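Local coordinates for protein Alpha/beta hydrolase (Pseudomonas aeruginosa PAO1, PDB 4R1D) that probably acts as a calcium-binding lipase effector of the H2 type VI secretion system and forms a complex with Tli4, at residues E70-P75 against E104-E109; R134-V139 against L150-L155; K355-P360 against T373-L378; A421-E426 against G505-L510. All coordinates share one frame; numbering follows the deposited sequence.

How the contacts relate
The four contacts lie in series along the chain, each closing its loop before the next opens. Contact 1 closes a largely helical excursion, bringing the end of helix 99-105 against the edge strand 70-72 of a small antiparallel sheet. Contact 2 bridges the loop after helix 128-133 to helix 141-155 at the calcium site; its nearest atoms are about 6 Å from those of contact 1. Contact 3 folds 373-378 back on strand 358-359 of a mixed sheet, with its centre about 44 Å from that of contact 2, across the chain's centre. Contact 4 spans the longest interval and joins the connections leading into strands 427-432 and 515-519 of the main parallel sheet.

Contact 1: residues E70-P75 against E104-E109; sequences EVWRPP and ELLKAE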
# COMPACT_ATOMS: atom_id res chain seq x y z
N GLU A 70 -7.11 6.47 9.66
CA GLU A 70 -6.10 6.62 8.61
C GLU A 70 -4.83 5.85 8.95
O GLU A 70 -4.28 6.02 10.04
CB GLU A 70 -5.75 8.10 8.43
CG GLU A 70 -6.90 8.99 7.95
CD GLU A 70 -7.87 9.39 9.05
OE1 GLU A 70 -7.62 9.07 10.23
OE2 GLU A 70 -8.90 10.04 8.73
N VAL A 71 -4.35 5.00 8.04
CA VAL A 71 -3.11 4.26 8.25
C VAL A 71 -2.05 4.58 7.19
O VAL A 71 -0.91 4.15 7.32
CB VAL A 71 -3.34 2.74 8.27
CG1 VAL A 71 -4.23 2.34 9.45
CG2 VAL A 71 -3.97 2.30 6.97
N TRP A 72 -2.44 5.29 6.14
CA TRP A 72 -1.48 5.63 5.07
C TRP A 72 -1.93 6.90 4.37
O TRP A 72 -3.01 6.93 3.79
CB TRP A 72 -1.36 4.52 4.03
CG TRP A 72 -0.22 4.77 3.09
CD1 TRP A 72 -0.29 5.13 1.77
CD2 TRP A 72 1.17 4.70 3.42
NE1 TRP A 72 0.99 5.29 1.25
CE2 TRP A 72 1.90 5.03 2.25
CE3 TRP A 72 1.88 4.39 4.59
CZ2 TRP A 72 3.30 5.04 2.22
CZ3 TRP A 72 3.26 4.40 4.55
CH2 TRP A 72 3.96 4.73 3.39
N ARG A 73 -1.11 7.94 4.47
CA ARG A 73 -1.40 9.21 3.83
C ARG A 73 -0.10 9.96 3.54
O ARG A 73 0.31 10.86 4.29
CB ARG A 73 -2.37 10.04 4.65
CG ARG A 73 -3.19 10.99 3.78
CD ARG A 73 -4.26 11.69 4.58
NE ARG A 73 -5.52 10.94 4.67
CZ ARG A 73 -6.66 11.52 5.00
NH1 ARG A 73 -6.67 12.83 5.23
NH2 ARG A 73 -7.79 10.82 5.08
N PRO A 74 0.55 9.57 2.45
CA PRO A 74 1.84 10.03 1.95
C PRO A 74 1.80 11.51 1.59
O PRO A 74 0.73 12.03 1.28
CB PRO A 74 2.05 9.18 0.70
CG PRO A 74 0.66 8.81 0.25
CD PRO A 74 -0.07 8.59 1.54
N PRO A 75 2.95 12.18 1.63
CA PRO A 75 4.29 11.65 1.92
C PRO A 75 4.52 11.48 3.42
O PRO A 75 3.95 12.22 4.22
CB PRO A 75 5.21 12.75 1.41
CG PRO A 75 4.43 14.00 1.64
CD PRO A 75 3.00 13.63 1.33
N GLU A 104 0.97 -4.62 11.64
CA GLU A 104 -0.45 -4.94 11.78
C GLU A 104 -1.34 -4.06 10.93
O GLU A 104 -2.33 -4.53 10.37
CB GLU A 104 -0.88 -4.80 13.23
CG GLU A 104 -0.19 -5.74 14.15
CD GLU A 104 -0.33 -5.36 15.62
OE1 GLU A 104 -0.77 -4.22 15.96
OE2 GLU A 104 0.02 -6.22 16.45
N LEU A 105 -1.03 -2.78 10.86
CA LEU A 105 -1.94 -1.85 10.21
C LEU A 105 -1.76 -1.77 8.69
O LEU A 105 -2.69 -1.43 7.97
CB LEU A 105 -1.79 -0.46 10.82
CG LEU A 105 -2.16 -0.41 12.31
CD1 LEU A 105 -1.74 0.90 12.93
CD2 LEU A 105 -3.66 -0.66 12.49
N LEU A 106 -0.56 -2.08 8.20
CA LEU A 106 -0.33 -2.08 6.75
C LEU A 106 -0.38 -3.52 6.24
O LEU A 106 0.59 -4.05 5.70
CB LEU A 106 0.99 -1.37 6.40
CG LEU A 106 1.02 0.13 6.74
CD1 LEU A 106 2.40 0.74 6.53
CD2 LEU A 106 -0.04 0.92 5.94
N LYS A 107 -1.54 -4.12 6.45
CA LYS A 107 -1.81 -5.50 6.11
C LYS A 107 -2.88 -5.44 5.03
O LYS A 107 -3.96 -4.87 5.24
CB LYS A 107 -2.34 -6.25 7.34
CG LYS A 107 -1.82 -7.66 7.50
CD LYS A 107 -2.02 -8.15 8.93
CE LYS A 107 -1.55 -9.59 9.10
NZ LYS A 107 -1.57 -10.04 10.52
N ALA A 108 -2.56 -5.99 3.86
CA ALA A 108 -3.39 -5.86 2.68
C ALA A 108 -4.87 -6.14 2.92
O ALA A 108 -5.73 -5.36 2.50
CB ALA A 108 -2.86 -6.74 1.55
N GLU A 109 -5.16 -7.24 3.60
CA GLU A 109 -6.55 -7.70 3.78
C GLU A 109 -7.32 -6.86 4.78
O GLU A 109 -8.53 -7.04 4.94
CB GLU A 109 -6.56 -9.16 4.27
CG GLU A 109 -6.07 -10.17 3.25
CD GLU A 109 -7.12 -10.51 2.20
OE1 GLU A 109 -8.32 -10.22 2.44
OE2 GLU A 109 -6.74 -11.06 1.14
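Val71 and Leu106 bury the most surface here, with Leu105 and Trp72 completing a meeting of apolar side chains, plus one methyl against a backbone carbonyl; no hydrogen bond crosses between 70-75 and 104-109. The two branches of Val71 divide the work. CG1, set anti to the carbonyl carbon (chi1 -64°), lies 4.0 Å from Leu105 CB, while CG2 is 4.3 Å from Leu106 CD2. That same methyl, Leu106 CD2, approaches the backbone more closely, 3.6 Å from Val71 O. Both Leu106 methyls, CD1 and CD2, also lie 4.2 Å from Trp72 CE3, and the two side chains cross at about a right angle. The polar edge of the indole is engaged elsewhere, Trp72 NE1 being bonded to Met58 O. Leu105 also packs on Arg181 of the partner chain, placing the contact beside the interface of the complex. Leu105 points its CB at the strand, whereas Leu106, the first residue to leave helical backbone angles after helix 99-105, reaches it with its terminal methyls. Val71 and Trp72 both face Leu62 of strand 62-64, the geometry of a classic beta bulge in the edge strand of an antiparallel sheet.

Contact 2: residues R134-V139 against L150-L155; sequences RGWGKV and LMERRL. With CA (calcium ion), chain C.
The carboxylate of Glu152 lies at the edge of the Arg134 guanidinium, in the guanidinium plane, and water 1 sits at that edge too; the indole of Trp136 likewise meets Glu152 with its rim, CZ2 being 3.9 Å from OE1. From the carboxylate's side the approach is tilted: both nitrogens reach its oxygens from 42° above the plane. Arg134 grips end-on, with NH1 2.8 Å from Glu152 OE1 and NH2 3.1 Å from Glu152 OE2, the N-H...O angles both near 155°. A weak third bond runs from NH1 to OE2. Glu152 CG stands anti to the backbone N (chi1 -174°), and a bend at chi2 brings OE2 to the calcium ion, 2.4 Å away. Two waters and four further atoms complete the coordination, among them Asp156 OD2, Phe202 O and Asp203 OD1. Val204 adds to the second shell that Arg134 begins: its N bonds Glu152 OE1, and its O takes bonds from Arg134 NH1 and Trp136 NE1. With OE2 shared by metal and guanidinium and OE1 held by two N-H groups, the carboxylate is fixed in rotation; the calcium ion and Arg134 would together be expected to keep it ionised and offset the acidic ligands.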
# COMPACT_ATOMS: atom_id res chain seq x y z
N ARG A 134 -14.81 12.62 -8.00
CA ARG A 134 -13.95 12.00 -9.01
C ARG A 134 -12.82 11.18 -8.38
O ARG A 134 -12.02 10.58 -9.09
CB ARG A 134 -13.31 13.04 -9.93
CG ARG A 134 -14.29 13.93 -10.68
CD ARG A 134 -14.74 13.32 -11.98
NE ARG A 134 -15.32 14.36 -12.84
CZ ARG A 134 -14.60 15.14 -13.63
NH1 ARG A 134 -13.27 14.98 -13.68
NH2 ARG A 134 -15.20 16.07 -14.37
N GLY A 135 -12.74 11.19 -7.05
CA GLY A 135 -11.75 10.39 -6.33
C GLY A 135 -10.35 10.99 -6.21
O GLY A 135 -9.39 10.29 -5.85
N TRP A 136 -10.21 12.27 -6.50
CA TRP A 136 -8.88 12.88 -6.50
C TRP A 136 -8.27 12.94 -5.09
O TRP A 136 -7.07 13.17 -4.96
CB TRP A 136 -8.91 14.28 -7.11
CG TRP A 136 -9.25 14.32 -8.57
CD1 TRP A 136 -9.87 13.36 -9.33
CD2 TRP A 136 -8.99 15.42 -9.45
NE1 TRP A 136 -9.99 13.80 -10.64
CE2 TRP A 136 -9.46 15.06 -10.73
CE3 TRP A 136 -8.39 16.67 -9.28
CZ2 TRP A 136 -9.36 15.91 -11.83
CZ3 TRP A 136 -8.29 17.51 -10.37
CH2 TRP A 136 -8.77 17.13 -11.63
N GLY A 137 -9.09 12.75 -4.06
CA GLY A 137 -8.60 12.75 -2.69
C GLY A 137 -8.13 11.38 -2.25
O GLY A 137 -7.86 11.15 -1.08
N LYS A 138 -8.06 10.45 -3.20
CA LYS A 138 -7.60 9.09 -2.91
C LYS A 138 -6.09 8.96 -2.96
O LYS A 138 -5.54 7.97 -2.49
CB LYS A 138 -8.13 8.12 -3.96
CG LYS A 138 -9.60 7.80 -3.87
CD LYS A 138 -10.01 7.05 -5.12
CE LYS A 138 -11.53 6.87 -5.19
NZ LYS A 138 -11.94 6.10 -6.41
N VAL A 139 -5.42 9.94 -3.57
CA VAL A 139 -4.01 9.78 -3.92
C VAL A 139 -3.12 10.95 -3.47
O VAL A 139 -3.61 12.04 -3.19
CB VAL A 139 -3.82 9.57 -5.44
CG1 VAL A 139 -4.52 8.30 -5.88
CG2 VAL A 139 -4.34 10.78 -6.21
N LEU A 150 -4.43 19.21 -14.86
CA LEU A 150 -3.91 19.69 -16.16
C LEU A 150 -4.60 19.00 -17.33
O LEU A 150 -5.02 19.64 -18.30
CB LEU A 150 -2.40 19.44 -16.25
CG LEU A 150 -1.78 19.79 -17.61
CD1 LEU A 150 -1.93 21.28 -17.87
CD2 LEU A 150 -0.31 19.39 -17.65
N MET A 151 -4.70 17.68 -17.26
CA MET A 151 -5.36 16.92 -18.30
C MET A 151 -6.82 17.36 -18.40
O MET A 151 -7.38 17.48 -19.49
CB MET A 151 -5.26 15.42 -18.02
CG MET A 151 -3.86 14.88 -18.15
SD MET A 151 -3.82 13.06 -18.13
CE MET A 151 -4.37 12.69 -16.44
N GLU A 152 -7.44 17.60 -17.25
CA GLU A 152 -8.85 17.99 -17.24
C GLU A 152 -9.03 19.30 -18.01
O GLU A 152 -9.90 19.40 -18.88
CB GLU A 152 -9.35 18.13 -15.80
CG GLU A 152 -10.85 18.40 -15.68
CD GLU A 152 -11.68 17.13 -15.69
OE1 GLU A 152 -11.18 16.07 -15.28
OE2 GLU A 152 -12.85 17.19 -16.09
N ARG A 153 -8.23 20.31 -17.68
CA ARG A 153 -8.38 21.60 -18.34
C ARG A 153 -7.94 21.57 -19.79
O ARG A 153 -8.59 22.15 -20.66
CB ARG A 153 -7.68 22.74 -17.58
CG ARG A 153 -6.17 22.76 -17.54
CD ARG A 153 -5.69 24.02 -16.79
NE ARG A 153 -4.24 24.19 -16.83
CZ ARG A 153 -3.61 25.02 -17.65
NH1 ARG A 153 -4.29 25.78 -18.49
NH2 ARG A 153 -2.28 25.09 -17.62
N ARG A 154 -6.84 20.87 -20.05
CA ARG A 154 -6.37 20.76 -21.44
C ARG A 154 -7.41 20.04 -22.31
O ARG A 154 -7.75 20.51 -23.39
CB ARG A 154 -5.02 20.04 -21.50
CG ARG A 154 -3.84 20.86 -20.94
CD ARG A 154 -3.18 21.72 -22.01
NE ARG A 154 -1.96 22.35 -21.54
CZ ARG A 154 -1.87 23.62 -21.14
NH1 ARG A 154 -2.95 24.40 -21.18
NH2 ARG A 154 -0.71 24.11 -20.72
N LEU A 155 -7.94 18.93 -21.83
CA LEU A 155 -8.87 18.14 -22.65
C LEU A 155 -10.25 18.79 -22.77
O LEU A 155 -11.01 18.47 -23.69
CB LEU A 155 -8.96 16.70 -22.14
CG LEU A 155 -7.65 15.91 -22.25
CD1 LEU A 155 -7.70 14.63 -21.41
CD2 LEU A 155 -7.31 15.58 -23.71
CA CA C . -14.01 17.55 -18.19
O HOH W 1 -15.42 18.73 -16.38
O HOH W 2 -16.20 18.03 -19.57

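Contact 3: residues K355-P360 against T373-L378; sequences KPRAYP and TTWYGL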
# COMPACT_ATOMS: atom_id res chain seq x y z
N LYS A 355 32.38 -19.68 -10.95
CA LYS A 355 31.51 -18.83 -11.75
C LYS A 355 31.28 -17.47 -11.08
O LYS A 355 31.30 -17.37 -9.85
CB LYS A 355 30.18 -19.53 -12.01
CG LYS A 355 30.36 -20.93 -12.59
CD LYS A 355 31.24 -20.91 -13.84
CE LYS A 355 31.58 -22.33 -14.32
NZ LYS A 355 32.56 -22.33 -15.46
N PRO A 356 31.07 -16.42 -11.88
CA PRO A 356 30.93 -15.08 -11.31
C PRO A 356 29.76 -15.03 -10.33
O PRO A 356 28.70 -15.58 -10.61
CB PRO A 356 30.62 -14.21 -12.52
CG PRO A 356 31.24 -14.94 -13.67
CD PRO A 356 31.04 -16.40 -13.36
N ARG A 357 29.97 -14.37 -9.19
CA ARG A 357 28.90 -14.19 -8.21
C ARG A 357 28.08 -12.97 -8.60
O ARG A 357 28.13 -11.91 -7.96
CB ARG A 357 29.50 -14.07 -6.82
CG ARG A 357 30.40 -15.27 -6.49
CD ARG A 357 30.70 -15.40 -5.00
NE ARG A 357 29.51 -15.74 -4.22
CZ ARG A 357 29.51 -15.92 -2.90
NH1 ARG A 357 30.64 -15.80 -2.22
NH2 ARG A 357 28.40 -16.23 -2.26
N ALA A 358 27.34 -13.16 -9.69
CA ALA A 358 26.47 -12.16 -10.31
C ALA A 358 25.11 -12.83 -10.45
O ALA A 358 24.95 -13.76 -11.23
CB ALA A 358 27.02 -11.80 -11.68
N TYR A 359 24.13 -12.35 -9.68
CA TYR A 359 22.85 -13.05 -9.56
C TYR A 359 21.71 -12.23 -10.18
O TYR A 359 21.77 -11.00 -10.16
CB TYR A 359 22.57 -13.33 -8.08
CG TYR A 359 23.70 -14.09 -7.41
CD1 TYR A 359 24.77 -13.42 -6.83
CD2 TYR A 359 23.70 -15.48 -7.37
CE1 TYR A 359 25.82 -14.13 -6.21
CE2 TYR A 359 24.73 -16.19 -6.76
CZ TYR A 359 25.79 -15.50 -6.19
OH TYR A 359 26.83 -16.20 -5.59
N PRO A 360 20.70 -12.90 -10.75
CA PRO A 360 20.61 -14.37 -10.90
C PRO A 360 21.69 -14.89 -11.84
O PRO A 360 22.07 -14.20 -12.79
CB PRO A 360 19.24 -14.58 -11.56
CG PRO A 360 18.48 -13.31 -11.34
CD PRO A 360 19.51 -12.22 -11.29
N THR A 373 18.26 -17.82 1.86
CA THR A 373 18.38 -17.37 3.25
C THR A 373 19.81 -17.07 3.69
O THR A 373 20.04 -16.76 4.86
CB THR A 373 17.75 -18.37 4.24
OG1 THR A 373 18.42 -19.64 4.14
CG2 THR A 373 16.27 -18.55 3.95
N THR A 374 20.76 -17.18 2.76
CA THR A 374 22.15 -16.83 3.06
C THR A 374 22.30 -15.31 3.17
O THR A 374 21.36 -14.57 2.88
CB THR A 374 23.14 -17.36 2.00
OG1 THR A 374 23.00 -16.60 0.79
CG2 THR A 374 22.88 -18.82 1.70
N TRP A 375 23.49 -14.86 3.56
CA TRP A 375 23.72 -13.44 3.79
C TRP A 375 23.32 -12.51 2.63
O TRP A 375 23.02 -11.34 2.87
CB TRP A 375 25.17 -13.17 4.18
CG TRP A 375 26.14 -13.32 3.05
CD1 TRP A 375 26.74 -14.47 2.64
CD2 TRP A 375 26.61 -12.29 2.19
NE1 TRP A 375 27.57 -14.22 1.56
CE2 TRP A 375 27.51 -12.88 1.27
CE3 TRP A 375 26.37 -10.91 2.09
CZ2 TRP A 375 28.16 -12.15 0.28
CZ3 TRP A 375 27.03 -10.19 1.11
CH2 TRP A 375 27.90 -10.81 0.21
N TYR A 376 23.35 -13.00 1.39
CA TYR A 376 23.06 -12.12 0.26
C TYR A 376 21.62 -12.25 -0.23
O TYR A 376 21.25 -11.64 -1.22
CB TYR A 376 24.07 -12.29 -0.90
CG TYR A 376 24.05 -13.63 -1.60
CD1 TYR A 376 23.21 -13.86 -2.69
CD2 TYR A 376 24.86 -14.68 -1.17
CE1 TYR A 376 23.19 -15.09 -3.34
CE2 TYR A 376 24.84 -15.91 -1.80
CZ TYR A 376 24.01 -16.11 -2.88
OH TYR A 376 23.99 -17.33 -3.51
N GLY A 377 20.82 -13.04 0.48
CA GLY A 377 19.43 -13.25 0.10
C GLY A 377 18.59 -12.03 0.41
O GLY A 377 19.03 -11.13 1.12
N LEU A 378 17.38 -11.99 -0.13
CA LEU A 378 16.49 -10.84 0.08
C LEU A 378 16.09 -10.71 1.55
O LEU A 378 16.06 -9.61 2.10
CB LEU A 378 15.23 -11.02 -0.76
CG LEU A 378 14.29 -9.82 -0.76
CD1 LEU A 378 14.97 -8.63 -1.42
CD2 LEU A 378 13.00 -10.19 -1.49
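Tyr359 and Tyr376 form the tight part of this contact, an offset stack with ring centroids 4.6 Å apart and planes inclined by 28°. The overlap is eccentric: Tyr376 CE1 lies 3.8 Å above the centre of the Tyr359 ring, and the Tyr376 hydroxyl extends over the rim, its OH 3.5 Å from Tyr359 CE2. The side chains cross at about a right angle, so the rings overlap face against face with their long axes crossed. Tyr376 reaches this position with CG between its backbone N and carbonyl carbon (chi1 66°). At the hydroxyl end of the Tyr359 ring, close to the ring plane, OH accepts a nearly straight bond from Arg357 NE, 3.0 Å long at 175° and in the guanidinium plane, which ties the two side chains of 355-360 to each other.

Between the two segments the contact thins out at Trp375, which like Tyr376 is partly exposed. Arg357 NH2 lies 3.6 Å from Tyr376 CE2, which sits at the guanidinium's edge with the two planes almost perpendicular, so this is no stack; Trp375 NE1 is 4.4 Å from Arg357 NH2. Those two nitrogens are joined through Glu453 instead: its OE2 makes a salt bridge with Arg357 NH2 and accepts a hydrogen bond from Trp375 NE1. The whole arrangement is that of a type I beta turn, Thr374 to Gly377, laid by its aromatic third residue against the edge strand 358-359 of a mixed sheet.

Contact 4: residues A421-E426 against G505-L510; sequences AGYHSE and GQAPAL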
# COMPACT_ATOMS: atom_id res chain seq x y z
N ALA A 421 1.36 -12.16 -21.39
CA ALA A 421 0.18 -11.43 -21.84
C ALA A 421 0.50 -10.07 -22.46
O ALA A 421 -0.33 -9.49 -23.16
CB ALA A 421 -0.81 -11.27 -20.68
N GLY A 422 1.71 -9.57 -22.21
CA GLY A 422 2.17 -8.35 -22.86
C GLY A 422 1.44 -7.06 -22.50
O GLY A 422 1.12 -6.80 -21.34
N TYR A 423 1.20 -6.24 -23.53
CA TYR A 423 0.68 -4.88 -23.36
C TYR A 423 -0.52 -4.67 -24.27
O TYR A 423 -0.60 -5.27 -25.35
CB TYR A 423 1.78 -3.85 -23.70
CG TYR A 423 3.02 -4.02 -22.85
CD1 TYR A 423 3.95 -5.01 -23.14
CD2 TYR A 423 3.25 -3.21 -21.73
CE1 TYR A 423 5.08 -5.20 -22.35
CE2 TYR A 423 4.37 -3.38 -20.94
CZ TYR A 423 5.28 -4.37 -21.24
OH TYR A 423 6.38 -4.54 -20.45
N HIS A 424 -1.43 -3.80 -23.85
CA HIS A 424 -2.54 -3.37 -24.69
C HIS A 424 -2.00 -2.93 -26.06
O HIS A 424 -0.94 -2.33 -26.15
CB HIS A 424 -3.27 -2.23 -23.98
CG HIS A 424 -4.58 -1.87 -24.60
ND1 HIS A 424 -4.68 -1.22 -25.82
CD2 HIS A 424 -5.85 -2.06 -24.18
CE1 HIS A 424 -5.95 -1.04 -26.12
NE2 HIS A 424 -6.68 -1.53 -25.13
N SER A 425 -2.73 -3.25 -27.12
CA SER A 425 -2.27 -2.94 -28.48
C SER A 425 -2.15 -1.44 -28.78
O SER A 425 -1.50 -1.04 -29.75
CB SER A 425 -3.17 -3.62 -29.52
OG SER A 425 -4.50 -3.13 -29.44
N GLU A 426 -2.78 -0.61 -27.96
CA GLU A 426 -2.65 0.84 -28.13
C GLU A 426 -2.00 1.44 -26.89
O GLU A 426 -2.62 2.17 -26.13
CB GLU A 426 -4.02 1.48 -28.39
CG GLU A 426 -4.81 0.77 -29.50
CD GLU A 426 -4.16 0.92 -30.88
OE1 GLU A 426 -3.36 1.85 -31.08
OE2 GLU A 426 -4.47 0.11 -31.78
N GLY A 505 12.36 0.20 -17.22
CA GLY A 505 11.63 1.25 -17.91
C GLY A 505 11.52 1.05 -19.42
O GLY A 505 10.51 1.40 -20.03
N GLN A 506 12.55 0.47 -20.03
CA GLN A 506 12.55 0.28 -21.47
C GLN A 506 11.96 -1.07 -21.91
O GLN A 506 11.93 -1.37 -23.09
CB GLN A 506 13.96 0.47 -22.05
CG GLN A 506 14.87 -0.72 -21.76
CD GLN A 506 16.28 -0.53 -22.30
OE1 GLN A 506 16.60 0.48 -22.91
NE2 GLN A 506 17.13 -1.52 -22.07
N ALA A 507 11.49 -1.88 -20.96
CA ALA A 507 10.94 -3.19 -21.33
C ALA A 507 9.76 -3.10 -22.29
O ALA A 507 9.66 -3.90 -23.24
CB ALA A 507 10.59 -4.03 -20.09
N PRO A 508 8.83 -2.15 -22.06
CA PRO A 508 7.71 -2.02 -23.00
C PRO A 508 8.18 -1.73 -24.43
O PRO A 508 7.65 -2.30 -25.37
CB PRO A 508 6.92 -0.84 -22.42
CG PRO A 508 7.18 -0.94 -20.91
CD PRO A 508 8.66 -1.31 -20.85
N ALA A 509 9.18 -0.86 -24.59
CA ALA A 509 9.71 -0.59 -25.92
C ALA A 509 10.26 -1.89 -26.53
O ALA A 509 9.98 -2.21 -27.67
CB ALA A 509 10.79 0.48 -25.88
N LEU A 510 11.01 -2.64 -25.73
CA LEU A 510 11.57 -3.90 -26.22
C LEU A 510 10.49 -4.91 -26.61
O LEU A 510 10.70 -5.74 -27.50
CB LEU A 510 12.54 -4.50 -25.19
CG LEU A 510 13.79 -3.64 -24.96
CD1 LEU A 510 14.66 -4.18 -23.83
CD2 LEU A 510 14.59 -3.52 -26.25
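Tyr423 rests the phenol end of its ring on Pro508. The pyrrolidine CG is 3.7 Å from both Tyr423 CE2 and Tyr423 OH, lying obliquely to the ring. Farther in, Pro508 CA makes an off-centre CH-pi contact, 4.3 Å from the Tyr423 ring centroid and 29° off the ring normal. Ala507 adds a fringe, its CB 4.3 Å from Tyr423 OH. No hydrogen bond crosses between the segments. Tyr423 points its CB toward the helix, and CG is anti to the carbonyl carbon (chi1 -58°), which carries the ring out to the proline.

The proline belongs to the short helix 507-510, where Leu510 N bonds Gln506 O. That helix precedes strand 515-519, while 421-426 leads from helix 400-421 into strand 427-432; these two strands are neighbours in the parallel sheet of the alpha/beta hydrolase fold, so the contact joins the connections that enter them.

Around Tyr423, Arg263 makes a cation-pi interaction with the ring and also bonds Gly422 O, linking the side chain to helix 258-267 and to the glycine that leaves helix 400-421 with positive phi. One residue on, His424 ND1 accepts Glu426 N at 2.9 Å, with an N-H...N angle of 165° and Glu426 N close to the imidazole plane, and His424 NE2 bonds Val274 O of strand 274-280. Just ahead of the helix, the amide of Gln506 bonds Arg518 of strand 515-519 and Ser492.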